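Local coordinates for P450 epoxidase (Sorangium cellulosum, PDB 1Q5D), which belongs to the cytochrome P450 family of haem proteins and holds EPB in a pocket next to its haem, at residues P189-E194 against Y399-R404; F17-P22 against L301-V306. One frame throughout, in Å; residues are numbered along the deposited sequence.

Contact 1 of 2, residues P189-E194 against Y399-R404. With EPB (7,11-dihydroxy-8,8,10,12,16-pentamethyl-3-[1-methyl-2-(2-methyl-thiazol-4-yl)vinyl]-4,17-dioxabicyclo[14.1.0]heptadecane-5,9-dione), chain C.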
ATOM      1  N   PRO A 189       6.390 -12.472 -10.320  1.00 35.68           N
ATOM      2  CA  PRO A 189       7.553 -13.382 -10.425  1.00 36.47           C
ATOM      3  C   PRO A 189       8.180 -14.131  -9.230  1.00 37.28           C
ATOM      4  O   PRO A 189       8.557 -15.307  -9.404  1.00 40.15           O
ATOM      5  CB  PRO A 189       8.635 -12.474 -11.050  1.00 36.20           C
ATOM      6  CG  PRO A 189       7.907 -11.515 -11.831  1.00 36.16           C
ATOM      7  CD  PRO A 189       6.597 -11.249 -11.114  1.00 35.95           C
ATOM      8  N   ARG A 190       8.358 -13.483  -8.088  1.00 36.37           N
ATOM      9  CA  ARG A 190       9.177 -14.046  -7.008  1.00 33.55           C
ATOM     10  C   ARG A 190       8.597 -13.684  -5.644  1.00 34.25           C
ATOM     11  O   ARG A 190       9.053 -12.738  -5.002  1.00 33.68           O
ATOM     12  CB  ARG A 190      10.604 -13.513  -7.061  1.00 32.23           C
ATOM     13  CG  ARG A 190      11.420 -13.873  -8.345  1.00 31.20           C
ATOM     14  CD  ARG A 190      12.885 -13.511  -8.266  1.00 30.50           C
ATOM     15  NE  ARG A 190      13.517 -13.437  -9.593  1.00 30.55           N
ATOM     16  CZ  ARG A 190      14.758 -13.008  -9.810  1.00 29.53           C
ATOM     17  NH1 ARG A 190      15.527 -12.652  -8.796  1.00 29.44           N
ATOM     18  NH2 ARG A 190      15.242 -12.952 -11.047  1.00 30.26           N
ATOM     19  N   VAL A 191       7.576 -14.411  -5.218  1.00 34.55           N
ATOM     20  CA  VAL A 191       7.007 -14.193  -3.895  1.00 36.71           C
ATOM     21  C   VAL A 191       7.993 -14.765  -2.876  1.00 39.13           C
ATOM     22  O   VAL A 191       8.382 -15.930  -2.976  1.00 39.76           O
ATOM     23  CB  VAL A 191       5.627 -14.868  -3.781  1.00 35.92           C
ATOM     24  CG1 VAL A 191       5.084 -14.778  -2.360  1.00 35.46           C
ATOM     25  CG2 VAL A 191       4.658 -14.236  -4.757  1.00 35.12           C
ATOM     26  N   ASP A 192       8.384 -13.952  -1.896  1.00 41.67           N
ATOM     27  CA  ASP A 192       9.567 -14.243  -1.073  1.00 42.84           C
ATOM     28  C   ASP A 192       9.300 -15.005   0.237  1.00 43.26           C
ATOM     29  O   ASP A 192       9.845 -14.649   1.277  1.00 43.10           O
ATOM     30  CB  ASP A 192      10.327 -12.936  -0.776  1.00 43.64           C
ATOM     31  CG  ASP A 192       9.542 -11.978   0.141  1.00 44.95           C
ATOM     32  OD1 ASP A 192      10.199 -11.145   0.820  1.00 45.76           O
ATOM     33  OD2 ASP A 192       8.288 -11.978   0.256  1.00 43.85           O
ATOM     34  N   GLU A 193       8.479 -16.053   0.184  1.00 44.46           N
ATOM     35  CA  GLU A 193       8.105 -16.808   1.389  1.00 45.25           C
ATOM     36  C   GLU A 193       7.616 -18.224   1.069  1.00 44.86           C
ATOM     37  O   GLU A 193       7.136 -18.489  -0.037  1.00 45.18           O
ATOM     38  CB  GLU A 193       7.035 -16.061   2.216  1.00 47.21           C
ATOM     39  CG  GLU A 193       6.854 -16.598   3.640  1.00 49.01           C
ATOM     40  CD  GLU A 193       6.005 -15.699   4.535  1.00 51.22           C
ATOM     41  OE1 GLU A 193       6.067 -14.456   4.384  1.00 52.07           O
ATOM     42  OE2 GLU A 193       5.272 -16.231   5.409  1.00 51.49           O
ATOM     43  N   GLU A 194       7.733 -19.120   2.050  1.00 44.06           N
ATOM     44  CA  GLU A 194       7.222 -20.487   1.960  1.00 43.68           C
ATOM     45  C   GLU A 194       5.703 -20.504   1.880  1.00 42.02           C
ATOM     46  O   GLU A 194       5.027 -19.847   2.671  1.00 39.17           O
ATOM     47  CB  GLU A 194       7.663 -21.302   3.179  1.00 46.08           C
ATOM     48  CG  GLU A 194       9.160 -21.281   3.443  1.00 49.07           C
ATOM     49  CD  GLU A 194       9.614 -22.446   4.305  1.00 51.35           C
ATOM     50  OE1 GLU A 194       8.753 -23.286   4.666  1.00 52.65           O
ATOM     51  OE2 GLU A 194      10.829 -22.518   4.623  1.00 51.80           O
ATOM     52  N   TYR A 399      13.206  -8.350  -0.392  1.00 28.03           N
ATOM     53  CA  TYR A 399      12.782  -8.756  -1.735  1.00 29.19           C
ATOM     54  C   TYR A 399      11.277  -9.045  -1.817  1.00 28.79           C
ATOM     55  O   TYR A 399      10.849  -9.961  -2.530  1.00 29.38           O
ATOM     56  CB  TYR A 399      13.550 -10.014  -2.177  1.00 30.26           C
ATOM     57  CG  TYR A 399      15.041  -9.833  -2.255  1.00 32.09           C
ATOM     58  CD1 TYR A 399      15.881 -10.328  -1.256  1.00 33.52           C
ATOM     59  CD2 TYR A 399      15.615  -9.171  -3.320  1.00 33.09           C
ATOM     60  CE1 TYR A 399      17.251 -10.153  -1.327  1.00 34.57           C
ATOM     61  CE2 TYR A 399      16.982  -8.990  -3.398  1.00 34.31           C
ATOM     62  CZ  TYR A 399      17.790  -9.490  -2.412  1.00 35.70           C
ATOM     63  OH  TYR A 399      19.146  -9.298  -2.516  1.00 37.50           O
ATOM     64  N   HIS A 400      10.475  -8.301  -1.068  1.00 27.32           N
ATOM     65  CA  HIS A 400       9.014  -8.388  -1.178  1.00 26.10           C
ATOM     66  C   HIS A 400       8.598  -8.180  -2.641  1.00 26.82           C
ATOM     67  O   HIS A 400       9.110  -7.280  -3.310  1.00 27.79           O
ATOM     68  CB  HIS A 400       8.362  -7.325  -0.272  1.00 25.30           C
ATOM     69  CG  HIS A 400       6.884  -7.480  -0.117  1.00 25.30           C
ATOM     70  ND1 HIS A 400       6.007  -7.304  -1.162  1.00 24.33           N
ATOM     71  CD2 HIS A 400       6.126  -7.788   0.964  1.00 25.62           C
ATOM     72  CE1 HIS A 400       4.772  -7.495  -0.736  1.00 25.07           C
ATOM     73  NE2 HIS A 400       4.817  -7.800   0.548  1.00 25.07           N
ATOM     74  N   PRO A 401       7.697  -9.013  -3.148  1.00 28.29           N
ATOM     75  CA  PRO A 401       7.316  -8.953  -4.565  1.00 28.86           C
ATOM     76  C   PRO A 401       6.653  -7.643  -4.977  1.00 28.96           C
ATOM     77  O   PRO A 401       6.683  -7.301  -6.169  1.00 29.39           O
ATOM     78  CB  PRO A 401       6.315 -10.103  -4.716  1.00 29.06           C
ATOM     79  CG  PRO A 401       5.832 -10.383  -3.340  1.00 29.31           C
ATOM     80  CD  PRO A 401       7.001 -10.098  -2.434  1.00 28.57           C
ATOM     81  N   ALA A 402       6.069  -6.922  -4.021  1.00 27.81           N
ATOM     82  CA  ALA A 402       5.368  -5.676  -4.353  1.00 28.37           C
ATOM     83  C   ALA A 402       6.048  -4.406  -3.845  1.00 27.48           C
ATOM     84  O   ALA A 402       5.853  -3.329  -4.401  1.00 29.03           O
ATOM     85  CB  ALA A 402       3.908  -5.734  -3.838  1.00 28.51           C
ATOM     86  N   PHE A 403       6.817  -4.513  -2.770  1.00 27.63           N
ATOM     87  CA  PHE A 403       7.337  -3.335  -2.116  1.00 27.59           C
ATOM     88  C   PHE A 403       8.844  -3.317  -2.083  1.00 28.28           C
ATOM     89  O   PHE A 403       9.496  -4.371  -1.999  1.00 26.70           O
ATOM     90  CB  PHE A 403       6.845  -3.275  -0.661  1.00 28.93           C
ATOM     91  CG  PHE A 403       5.353  -3.192  -0.528  1.00 29.84           C
ATOM     92  CD1 PHE A 403       4.647  -4.192   0.131  1.00 30.61           C
ATOM     93  CD2 PHE A 403       4.664  -2.093  -1.021  1.00 30.50           C
ATOM     94  CE1 PHE A 403       3.272  -4.109   0.268  1.00 31.16           C
ATOM     95  CE2 PHE A 403       3.290  -1.994  -0.886  1.00 31.58           C
ATOM     96  CZ  PHE A 403       2.586  -3.007  -0.244  1.00 31.52           C
ATOM     97  N   ARG A 404       9.392  -2.112  -2.103  1.00 26.58           N
ATOM     98  CA  ARG A 404      10.776  -1.910  -1.744  1.00 27.84           C
ATOM     99  C   ARG A 404      10.810  -1.941  -0.210  1.00 29.52           C
ATOM    100  O   ARG A 404      10.941  -0.898   0.441  1.00 28.71           O
ATOM    101  CB  ARG A 404      11.284  -0.561  -2.285  1.00 27.42           C
ATOM    102  CG  ARG A 404      11.046  -0.325  -3.794  1.00 26.63           C
ATOM    103  CD  ARG A 404      11.302   1.135  -4.263  1.00 26.82           C
ATOM    104  NE  ARG A 404      12.547   1.637  -3.685  1.00 27.35           N
ATOM    105  CZ  ARG A 404      12.763   2.901  -3.346  1.00 27.55           C
ATOM    106  NH1 ARG A 404      11.826   3.820  -3.548  1.00 27.72           N
ATOM    107  NH2 ARG A 404      13.922   3.250  -2.811  1.00 26.49           N
TER
HETATM  108  O16 EPB C 450       0.087  -5.447  -1.134  1.00 39.29           O
HETATM  109  C51 EPB C 450       0.558  -1.108  -3.175  1.00 47.23           C
HETATM  110  O41 EPB C 450      -1.859  -0.731  -2.067  1.00 46.31           O
HETATM  111  C5  EPB C 450      -0.906  -1.262  -2.978  1.00 45.76           C
HETATM  112  C4  EPB C 450      -1.730  -2.148  -1.897  1.00 45.50           C
HETATM  113  C16 EPB C 450      -0.345  -5.602  -2.216  1.00 38.25           C
HETATM  114  O1  EPB C 450      -1.585  -5.178  -2.667  1.00 42.15           O
HETATM  115  C2  EPB C 450      -2.610  -4.468  -1.754  1.00 42.04           C
HETATM  116  C3  EPB C 450      -2.811  -3.000  -2.304  1.00 43.61           C
HETATM  117  C20 EPB C 450      -3.892  -5.377  -1.936  1.00 42.54           C
HETATM  118  C21 EPB C 450      -3.717  -6.724  -1.251  1.00 43.31           C
HETATM  119  C22 EPB C 450      -5.006  -4.974  -2.612  1.00 41.20           C
HETATM  120  C23 EPB C 450      -6.266  -5.646  -2.935  1.00 41.08           C
HETATM  121  N26 EPB C 450      -6.253  -7.005  -3.197  1.00 41.15           N
HETATM  122  C25 EPB C 450      -7.496  -7.459  -3.500  1.00 42.33           C
HETATM  123  C27 EPB C 450      -7.686  -8.897  -3.787  1.00 44.15           C
HETATM  124  C24 EPB C 450      -7.475  -5.076  -3.071  1.00 38.84           C
HETATM  125  S1  EPB C 450      -8.648  -6.247  -3.500  1.00 42.62           S
HETATM  126  C15 EPB C 450       0.488  -6.340  -3.295  1.00 37.33           C
HETATM  127  C14 EPB C 450      -0.314  -7.396  -4.181  1.00 35.55           C
HETATM  128  O14 EPB C 450      -0.936  -8.225  -3.214  1.00 37.02           O
HETATM  129  C13 EPB C 450       0.540  -8.184  -5.322  1.00 35.01           C
HETATM  130  C29 EPB C 450       1.646  -9.037  -4.608  1.00 33.41           C
HETATM  131  C30 EPB C 450      -0.356  -9.196  -6.032  1.00 35.56           C
HETATM  132  C12 EPB C 450       1.284  -7.156  -6.347  1.00 34.19           C
HETATM  133  O12 EPB C 450       2.551  -7.151  -6.459  1.00 33.56           O
HETATM  134  C11 EPB C 450       0.550  -6.100  -7.262  1.00 33.12           C
HETATM  135  C28 EPB C 450       1.152  -6.318  -8.672  1.00 33.70           C
HETATM  136  C10 EPB C 450       0.462  -4.818  -6.490  1.00 35.09           C
HETATM  137  O10 EPB C 450       1.779  -4.189  -6.409  1.00 33.74           O
HETATM  138  C9  EPB C 450      -0.522  -3.935  -7.232  1.00 36.22           C
HETATM  139  C91 EPB C 450      -1.838  -4.556  -7.203  1.00 34.88           C
HETATM  140  C8  EPB C 450      -0.819  -2.627  -6.586  1.00 40.63           C
HETATM  141  C7  EPB C 450      -0.167  -2.386  -5.164  1.00 43.73           C
HETATM  142  C6  EPB C 450      -1.510  -2.079  -4.310  1.00 45.84           C
HETATM  143  O   HOH W   1      11.295 -11.935  -4.027  1.00 36.83           O
HETATM  144  O   HOH W   2      11.939  -9.773   1.834  1.00 39.19           O
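Asp192 and Pro401 meet where the loop between helices 169-182 and 195-218, the F-G loop of a cytochrome P450, lies over the turn joining strands 396-397 and 406-412. Asp192 sits at the centre of an inverse gamma turn, closed by a weak bond from Glu193 N to Val191 O. Its CG lies between the backbone N and the carbonyl carbon (chi1 68°), and the side chain crosses the proline ring at about a right angle, with OD2 3.5 Å from Pro401 CD. The same oxygen is held by a salt bridge to Arg181. Behind it, Pro401 CG rests on the main chain of Val191, 4.0 Å from its CA, and Pro401 CB approaches Arg190 O. Polar links between the loops run through water: one molecule donates to both Arg190 O and Tyr399 O, and another accepts from Tyr399 N at 2.9 Å, while its leg to Asp192 OD1 is too short to be trusted. Within the turn, Ala402 N donates to His400 ND1 (2.9 Å, 163°) almost in the imidazole plane, which helps to set the ring's rotation. One face of that ring takes Phe403 CD1. The turn then delivers Ala402 CB to 3.3 Å from EPB O12 and Phe403 CZ to 3.6 Å from EPB O16, a place where the C-terminal turn of P450s commonly lines the distal pocket.

Contact 2 of 2, residues F17-P22 against L301-V306. With EPB (7,11-dihydroxy-8,8,10,12,16-pentamethyl-3-[1-methyl-2-(2-methyl-thiazol-4-yl)vinyl]-4,17-dioxabicyclo[14.1.0]heptadecane-5,9-dione), chain C.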
ATOM      1  N   PHE A  17      15.819  -4.599 -17.169  1.00 42.68           N
ATOM      2  CA  PHE A  17      14.921  -4.427 -16.016  1.00 36.59           C
ATOM      3  C   PHE A  17      14.978  -5.616 -15.049  1.00 34.40           C
ATOM      4  O   PHE A  17      14.436  -6.685 -15.331  1.00 33.80           O
ATOM      5  CB  PHE A  17      13.477  -4.194 -16.457  1.00 33.88           C
ATOM      6  CG  PHE A  17      12.523  -3.919 -15.309  1.00 30.48           C
ATOM      7  CD1 PHE A  17      12.811  -2.951 -14.360  1.00 29.72           C
ATOM      8  CD2 PHE A  17      11.344  -4.641 -15.186  1.00 29.74           C
ATOM      9  CE1 PHE A  17      11.928  -2.708 -13.303  1.00 28.95           C
ATOM     10  CE2 PHE A  17      10.459  -4.400 -14.152  1.00 28.41           C
ATOM     11  CZ  PHE A  17      10.756  -3.433 -13.207  1.00 29.09           C
ATOM     12  N   LYS A  18      15.638  -5.405 -13.914  1.00 31.99           N
ATOM     13  CA  LYS A  18      15.831  -6.434 -12.896  1.00 31.26           C
ATOM     14  C   LYS A  18      15.423  -5.918 -11.523  1.00 29.27           C
ATOM     15  O   LYS A  18      16.280  -5.593 -10.707  1.00 28.60           O
ATOM     16  CB  LYS A  18      17.314  -6.834 -12.843  1.00 32.74           C
ATOM     17  CG  LYS A  18      17.815  -7.480 -14.117  1.00 34.49           C
ATOM     18  CD  LYS A  18      19.340  -7.543 -14.136  1.00 36.83           C
ATOM     19  CE  LYS A  18      19.822  -8.167 -15.435  1.00 37.62           C
ATOM     20  NZ  LYS A  18      21.283  -8.429 -15.391  1.00 39.27           N
ATOM     21  N   PRO A  19      14.124  -5.842 -11.256  1.00 28.25           N
ATOM     22  CA  PRO A  19      13.643  -5.253  -9.989  1.00 28.39           C
ATOM     23  C   PRO A  19      13.870  -6.144  -8.743  1.00 29.57           C
ATOM     24  O   PRO A  19      13.530  -5.714  -7.625  1.00 28.60           O
ATOM     25  CB  PRO A  19      12.152  -5.062 -10.250  1.00 27.10           C
ATOM     26  CG  PRO A  19      11.800  -6.195 -11.226  1.00 26.70           C
ATOM     27  CD  PRO A  19      13.021  -6.303 -12.119  1.00 27.70           C
ATOM     28  N   PHE A  20      14.414  -7.354  -8.927  1.00 29.61           N
ATOM     29  CA  PHE A  20      14.796  -8.208  -7.791  1.00 31.42           C
ATOM     30  C   PHE A  20      16.306  -8.310  -7.586  1.00 31.68           C
ATOM     31  O   PHE A  20      16.773  -9.025  -6.698  1.00 31.33           O
ATOM     32  CB  PHE A  20      14.167  -9.611  -7.894  1.00 31.71           C
ATOM     33  CG  PHE A  20      12.673  -9.584  -7.857  1.00 32.95           C
ATOM     34  CD1 PHE A  20      11.940  -9.613  -9.025  1.00 32.88           C
ATOM     35  CD2 PHE A  20      12.005  -9.455  -6.651  1.00 33.61           C
ATOM     36  CE1 PHE A  20      10.547  -9.559  -8.994  1.00 33.63           C
ATOM     37  CE2 PHE A  20      10.623  -9.387  -6.616  1.00 34.48           C
ATOM     38  CZ  PHE A  20       9.895  -9.443  -7.798  1.00 33.76           C
ATOM     39  N   ALA A  21      17.066  -7.569  -8.382  1.00 33.13           N
ATOM     40  CA  ALA A  21      18.511  -7.493  -8.197  1.00 33.31           C
ATOM     41  C   ALA A  21      18.829  -6.869  -6.851  1.00 34.45           C
ATOM     42  O   ALA A  21      18.134  -5.943  -6.408  1.00 34.65           O
ATOM     43  CB  ALA A  21      19.150  -6.676  -9.303  1.00 34.49           C
ATOM     44  N   PRO A  22      19.858  -7.380  -6.186  1.00 34.44           N
ATOM     45  CA  PRO A  22      20.371  -6.751  -4.967  1.00 35.12           C
ATOM     46  C   PRO A  22      20.642  -5.290  -5.245  1.00 35.19           C
ATOM     47  O   PRO A  22      21.160  -4.952  -6.312  1.00 35.01           O
ATOM     48  CB  PRO A  22      21.697  -7.491  -4.712  1.00 35.49           C
ATOM     49  CG  PRO A  22      21.527  -8.810  -5.385  1.00 35.42           C
ATOM     50  CD  PRO A  22      20.581  -8.618  -6.536  1.00 35.60           C
ATOM     51  N   LEU A 301       6.618   1.291  -3.953  1.00 26.05           N
ATOM     52  CA  LEU A 301       6.341   0.154  -4.827  1.00 26.21           C
ATOM     53  C   LEU A 301       7.602  -0.248  -5.587  1.00 27.41           C
ATOM     54  O   LEU A 301       8.295   0.607  -6.135  1.00 26.86           O
ATOM     55  CB  LEU A 301       5.232   0.465  -5.828  1.00 26.12           C
ATOM     56  CG  LEU A 301       3.839   0.654  -5.214  1.00 27.84           C
ATOM     57  CD1 LEU A 301       2.766   0.977  -6.264  1.00 27.08           C
ATOM     58  CD2 LEU A 301       3.491  -0.634  -4.448  1.00 28.12           C
ATOM     59  N   ARG A 302       7.885  -1.549  -5.599  1.00 27.42           N
ATOM     60  CA  ARG A 302       9.040  -2.110  -6.333  1.00 27.02           C
ATOM     61  C   ARG A 302       8.879  -1.928  -7.831  1.00 27.38           C
ATOM     62  O   ARG A 302       9.805  -1.502  -8.537  1.00 29.49           O
ATOM     63  CB  ARG A 302       9.142  -3.612  -6.040  1.00 25.68           C
ATOM     64  CG  ARG A 302      10.373  -4.303  -6.671  1.00 26.80           C
ATOM     65  CD  ARG A 302      10.559  -5.745  -6.187  1.00 26.10           C
ATOM     66  NE  ARG A 302      10.815  -5.769  -4.758  1.00 25.97           N
ATOM     67  CZ  ARG A 302      12.021  -5.677  -4.204  1.00 24.99           C
ATOM     68  NH1 ARG A 302      13.116  -5.583  -4.961  1.00 24.03           N
ATOM     69  NH2 ARG A 302      12.129  -5.695  -2.883  1.00 22.98           N
ATOM     70  N   ILE A 303       7.711  -2.294  -8.333  1.00 28.15           N
ATOM     71  CA  ILE A 303       7.408  -2.130  -9.748  1.00 28.64           C
ATOM     72  C   ILE A 303       6.207  -1.182  -9.919  1.00 29.94           C
ATOM     73  O   ILE A 303       6.343  -0.089 -10.471  1.00 31.20           O
ATOM     74  CB  ILE A 303       7.142  -3.505 -10.417  1.00 29.23           C
ATOM     75  CG1 ILE A 303       8.271  -4.491 -10.062  1.00 28.34           C
ATOM     76  CG2 ILE A 303       7.021  -3.352 -11.937  1.00 28.53           C
ATOM     77  CD1 ILE A 303       7.780  -5.829  -9.548  1.00 29.55           C
ATOM     78  N   GLY A 304       5.037  -1.597  -9.451  1.00 29.76           N
ATOM     79  CA  GLY A 304       3.855  -0.756  -9.514  1.00 29.32           C
ATOM     80  C   GLY A 304       2.569  -1.533  -9.399  1.00 30.37           C
ATOM     81  O   GLY A 304       2.433  -2.421  -8.555  1.00 32.85           O
ATOM     82  N   THR A 305       1.605  -1.207 -10.242  1.00 28.09           N
ATOM     83  CA  THR A 305       0.362  -1.933 -10.231  1.00 29.01           C
ATOM     84  C   THR A 305       0.083  -2.461 -11.624  1.00 28.46           C
ATOM     85  O   THR A 305       0.791  -2.106 -12.567  1.00 29.00           O
ATOM     86  CB  THR A 305      -0.796  -1.090  -9.667  1.00 29.24           C
ATOM     87  OG1 THR A 305      -1.956  -1.917  -9.570  1.00 29.78           O
ATOM     88  CG2 THR A 305      -1.207   0.018 -10.648  1.00 29.61           C
ATOM     89  N   VAL A 306      -0.910  -3.332 -11.744  1.00 29.59           N
ATOM     90  CA  VAL A 306      -1.161  -4.015 -13.012  1.00 30.81           C
ATOM     91  C   VAL A 306      -2.537  -3.742 -13.600  1.00 31.72           C
ATOM     92  O   VAL A 306      -3.500  -3.439 -12.879  1.00 30.10           O
ATOM     93  CB  VAL A 306      -0.998  -5.553 -12.891  1.00 31.45           C
ATOM     94  CG1 VAL A 306       0.430  -5.898 -12.568  1.00 31.66           C
ATOM     95  CG2 VAL A 306      -1.924  -6.110 -11.831  1.00 31.42           C
TER
HETATM   96  O16 EPB C 450       0.087  -5.447  -1.134  1.00 39.29           O
HETATM   97  C51 EPB C 450       0.558  -1.108  -3.175  1.00 47.23           C
HETATM   98  O41 EPB C 450      -1.859  -0.731  -2.067  1.00 46.31           O
HETATM   99  C5  EPB C 450      -0.906  -1.262  -2.978  1.00 45.76           C
HETATM  100  C4  EPB C 450      -1.730  -2.148  -1.897  1.00 45.50           C
HETATM  101  C16 EPB C 450      -0.345  -5.602  -2.216  1.00 38.25           C
HETATM  102  O1  EPB C 450      -1.585  -5.178  -2.667  1.00 42.15           O
HETATM  103  C2  EPB C 450      -2.610  -4.468  -1.754  1.00 42.04           C
HETATM  104  C3  EPB C 450      -2.811  -3.000  -2.304  1.00 43.61           C
HETATM  105  C20 EPB C 450      -3.892  -5.377  -1.936  1.00 42.54           C
HETATM  106  C21 EPB C 450      -3.717  -6.724  -1.251  1.00 43.31           C
HETATM  107  C22 EPB C 450      -5.006  -4.974  -2.612  1.00 41.20           C
HETATM  108  C23 EPB C 450      -6.266  -5.646  -2.935  1.00 41.08           C
HETATM  109  N26 EPB C 450      -6.253  -7.005  -3.197  1.00 41.15           N
HETATM  110  C25 EPB C 450      -7.496  -7.459  -3.500  1.00 42.33           C
HETATM  111  C27 EPB C 450      -7.686  -8.897  -3.787  1.00 44.15           C
HETATM  112  C24 EPB C 450      -7.475  -5.076  -3.071  1.00 38.84           C
HETATM  113  S1  EPB C 450      -8.648  -6.247  -3.500  1.00 42.62           S
HETATM  114  C15 EPB C 450       0.488  -6.340  -3.295  1.00 37.33           C
HETATM  115  C14 EPB C 450      -0.314  -7.396  -4.181  1.00 35.55           C
HETATM  116  O14 EPB C 450      -0.936  -8.225  -3.214  1.00 37.02           O
HETATM  117  C13 EPB C 450       0.540  -8.184  -5.322  1.00 35.01           C
HETATM  118  C29 EPB C 450       1.646  -9.037  -4.608  1.00 33.41           C
HETATM  119  C30 EPB C 450      -0.356  -9.196  -6.032  1.00 35.56           C
HETATM  120  C12 EPB C 450       1.284  -7.156  -6.347  1.00 34.19           C
HETATM  121  O12 EPB C 450       2.551  -7.151  -6.459  1.00 33.56           O
HETATM  122  C11 EPB C 450       0.550  -6.100  -7.262  1.00 33.12           C
HETATM  123  C28 EPB C 450       1.152  -6.318  -8.672  1.00 33.70           C
HETATM  124  C10 EPB C 450       0.462  -4.818  -6.490  1.00 35.09           C
HETATM  125  O10 EPB C 450       1.779  -4.189  -6.409  1.00 33.74           O
HETATM  126  C9  EPB C 450      -0.522  -3.935  -7.232  1.00 36.22           C
HETATM  127  C91 EPB C 450      -1.838  -4.556  -7.203  1.00 34.88           C
HETATM  128  C8  EPB C 450      -0.819  -2.627  -6.586  1.00 40.63           C
HETATM  129  C7  EPB C 450      -0.167  -2.386  -5.164  1.00 43.73           C
HETATM  130  C6  EPB C 450      -1.510  -2.079  -4.310  1.00 45.84           C
HETATM  131  O   HOH W   3      16.089  -5.280  -4.420  1.00 29.49           O
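Pro19 and Arg302 are the closest backbone pair, their CA atoms 6.7 Å apart, where a type I beta turn from Lys18 to Ala21 faces the chain leading into strand 304-309. This contact joins the N-terminal loop of the P450 fold to the segment that leads into a strand of the mixed beta sheet, entering it beside the haem. Arg302 supplies its polar half and Ile303 its apolar half. The arginine CG is anti to the backbone N (chi1 -176°), and a bend at chi3 (-63°) turns NE out of the extended line of the chain. Arg302 NH1 donates to Pro19 O at 2.7 Å with an N-H...O angle of 158°; the carbonyl oxygen lies in the guanidinium plane and is met almost head-on. NH1 also reaches Ala21 O through a water, while NH2 is bonded to Gly398 O, so the charged group is gripped from several directions in a buried place. The Phe20 ring runs nearly parallel to the guanidinium plane but is met obliquely, with CE2 3.7 Å from Arg302 CD. On the apolar side, Ile303 CG1 packs against Pro19 CB at 3.9 Å, and its CG2 meets the edge of the Phe17 ring at CZ. Pro19 CD sits 3.6 Å above the centre of that ring, and Trp44 of strand 41-44 packs on Phe17, Pro19 and Ile303. Farther along, Thr305 OG1 is hydrogen-bonded to haem O1A, and Gly304 O accepts a hydrogen bond from EPB O10 at 2.9 Å.

Arg302 ties the two contacts together, whose centres lie about 10 Å apart. Its NE probably bonds to His400 O (2.7 Å) and its backbone N to Ala402 O (3.0 Å), so the residue anchored on the N-terminal loop in contact 2 also holds the turn that meets the F-G loop in contact 1. Tyr399 CE2 packs 3.3 Å from Phe20 O, and Phe20 in turn touches Arg190, which is salt-bridged to Glu46. One segment of each contact, 399-404 and 301-306, touches EPB, whereas 189-194 and 17-22 pack against them; Ala180 O, outside both contacts, accepts a further hydrogen bond from the ligand.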